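Local atomic coordinates of beta-N-acetylhexosaminidase (Thermotoga neapolitana, PDB entry 5C0Q), a protein that probably hydrolyses terminal non-reducing N-acetyl-D-hexosamine residues of N-acetyl-beta-D-hexosaminides, as a zinc-binding member of glycoside hydrolase family 3. Residues B[103-108]-B[318-323]. Residues are numbered along the deposited sequence; the frame is centred on the assembly and turned at random.
Sequences MNTLGF and NRFNSG
The carbonyl oxygen of Leu106 accepts a hydrogen bond from the backbone N of Ser322 at 3.0 Å, fairly straight at 159°. Leu106 is the last residue of helix 90-106, so its carbonyl has no following turn to bond, and Ser322 N takes that role. The helix closes in a Schellman motif: Phe108 N returns to Met103 O and Gly107 N to Asn104 O, with Gly107 at positive phi. Gly107 CA adds a C-H...O contact to Phe320 O at 3.5 Å. Two residues before Leu106, Asn104 O receives a weak, bent bond from Asn318 ND2, while Asn318 OD1 accepts from Phe320 N in an Asx turn. Phe320 lays its CB 3.3 Å from Thr105 O, and its ring stands nearly upright to the Asn104 amide, CD2 3.6 Å from Asn104 OD1. With CG anti to the backbone N (chi1 172°), that amide also reaches Gly154 O through ND2 and Arg101 of the second subunit through OD1. A leucine in place of Asn104 would probably leave Gly154 O without this donor and that Arg101 with only Thr105 OG1 of its two acceptors here. The linker between helices 299-315 and 324-331 is thus tied mainly through main-chain carbonyls to a Schellman-capped helix end of the TIM-barrel domain, at the subunit interface.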
loop_
_atom_site.group_PDB
_atom_site.type_symbol
_atom_site.label_atom_id
_atom_site.label_comp_id
_atom_site.label_asym_id
_atom_site.label_seq_id
_atom_site.Cartn_x
_atom_site.Cartn_y
_atom_site.Cartn_z
ATOM N N MET B 103 -6.200 2.273 6.324
ATOM C CA MET B 103 -5.947 1.439 7.487
ATOM C C MET B 103 -7.189 0.659 7.872
ATOM O O MET B 103 -7.121 -0.523 8.194
ATOM C CB MET B 103 -5.492 2.290 8.703
ATOM C CG MET B 103 -4.100 2.840 8.673
ATOM S SD MET B 103 -3.826 4.156 9.871
ATOM C CE MET B 103 -2.206 4.674 9.470
ATOM N N ASN B 104 -8.326 1.346 7.823
ATOM C CA ASN B 104 -9.582 0.789 8.250
ATOM C C ASN B 104 -10.009 -0.327 7.298
ATOM O O ASN B 104 -10.510 -1.354 7.744
ATOM C CB ASN B 104 -10.659 1.886 8.361
ATOM C CG ASN B 104 -12.055 1.317 8.620
ATOM O OD1 ASN B 104 -12.739 0.920 7.687
ATOM N ND2 ASN B 104 -12.464 1.261 9.865
ATOM N N THR B 105 -9.763 -0.139 6.002
ATOM C CA THR B 105 -10.000 -1.179 5.030
ATOM C C THR B 105 -9.156 -2.432 5.270
ATOM O O THR B 105 -9.645 -3.530 5.129
ATOM C CB THR B 105 -9.711 -0.693 3.611
ATOM O OG1 THR B 105 -10.378 0.541 3.377
ATOM C CG2 THR B 105 -10.195 -1.688 2.618
ATOM N N LEU B 106 -7.902 -2.287 5.659
ATOM C CA LEU B 106 -7.075 -3.460 5.902
ATOM C C LEU B 106 -7.468 -4.249 7.139
ATOM O O LEU B 106 -7.167 -5.419 7.201
ATOM C CB LEU B 106 -5.600 -3.062 6.024
ATOM C CG LEU B 106 -5.005 -2.358 4.816
ATOM C CD1 LEU B 106 -3.743 -1.700 5.141
ATOM C CD2 LEU B 106 -4.750 -3.396 3.764
ATOM N N GLY B 107 -8.142 -3.609 8.101
ATOM C CA GLY B 107 -8.523 -4.227 9.333
ATOM C C GLY B 107 -8.010 -3.527 10.589
ATOM O O GLY B 107 -8.257 -4.031 11.669
ATOM N N PHE B 108 -7.259 -2.427 10.467
ATOM C CA PHE B 108 -6.877 -1.616 11.637
ATOM C C PHE B 108 -8.057 -0.791 12.149
ATOM O O PHE B 108 -8.878 -0.346 11.364
ATOM C CB PHE B 108 -5.715 -0.676 11.305
ATOM C CG PHE B 108 -4.441 -1.376 11.003
ATOM C CD1 PHE B 108 -3.573 -1.732 12.016
ATOM C CD2 PHE B 108 -4.113 -1.723 9.701
ATOM C CE1 PHE B 108 -2.421 -2.383 11.734
ATOM C CE2 PHE B 108 -2.941 -2.399 9.413
ATOM C CZ PHE B 108 -2.105 -2.730 10.416
ATOM N N ASN B 318 -16.442 -3.039 12.556
ATOM C CA ASN B 318 -16.145 -2.969 11.116
ATOM C C ASN B 318 -16.298 -4.261 10.303
ATOM O O ASN B 318 -16.209 -5.359 10.830
ATOM C CB ASN B 318 -14.728 -2.415 10.962
ATOM C CG ASN B 318 -14.263 -2.329 9.528
ATOM O OD1 ASN B 318 -15.067 -2.306 8.608
ATOM N ND2 ASN B 318 -12.946 -2.242 9.337
ATOM N N ARG B 319 -16.520 -4.086 9.002
ATOM C CA ARG B 319 -16.789 -5.161 8.046
ATOM C C ARG B 319 -15.517 -5.629 7.370
ATOM O O ARG B 319 -15.407 -6.781 6.942
ATOM C CB ARG B 319 -17.772 -4.652 6.988
ATOM C CG ARG B 319 -17.705 -3.140 6.949
ATOM C CD ARG B 319 -18.529 -2.489 5.873
ATOM N NE ARG B 319 -18.472 -1.041 6.056
ATOM C CZ ARG B 319 -19.007 -0.157 5.223
ATOM N NH1 ARG B 319 -19.570 -0.567 4.093
ATOM N NH2 ARG B 319 -18.895 1.138 5.478
ATOM N N PHE B 320 -14.555 -4.716 7.324
ATOM C CA PHE B 320 -13.353 -4.870 6.537
ATOM C C PHE B 320 -12.241 -5.605 7.249
ATOM O O PHE B 320 -11.751 -5.151 8.289
ATOM C CB PHE B 320 -12.815 -3.509 6.124
ATOM C CG PHE B 320 -13.694 -2.776 5.173
ATOM C CD1 PHE B 320 -13.982 -3.306 3.930
ATOM C CD2 PHE B 320 -14.245 -1.560 5.530
ATOM C CE1 PHE B 320 -14.792 -2.640 3.066
ATOM C CE2 PHE B 320 -15.054 -0.888 4.669
ATOM C CZ PHE B 320 -15.327 -1.427 3.426
ATOM N N ASN B 321 -11.838 -6.733 6.678
ATOM C CA ASN B 321 -10.637 -7.391 7.118
ATOM C C ASN B 321 -9.884 -8.074 5.959
ATOM O O ASN B 321 -10.403 -8.921 5.247
ATOM C CB ASN B 321 -10.994 -8.359 8.207
ATOM C CG ASN B 321 -9.803 -9.014 8.814
ATOM O OD1 ASN B 321 -8.856 -9.355 8.133
ATOM N ND2 ASN B 321 -9.857 -9.231 10.103
ATOM N N SER B 322 -8.639 -7.667 5.806
ATOM C CA SER B 322 -7.756 -8.121 4.763
ATOM C C SER B 322 -7.441 -9.584 4.854
ATOM O O SER B 322 -6.923 -10.143 3.928
ATOM C CB SER B 322 -6.442 -7.346 4.846
ATOM O OG SER B 322 -6.542 -6.236 3.996
ATOM N N GLY B 323 -7.782 -10.190 5.973
ATOM C CA GLY B 323 -7.612 -11.605 6.153
ATOM C C GLY B 323 -8.458 -12.480 5.253
ATOM O O GLY B 323 -8.264 -13.690 5.236
#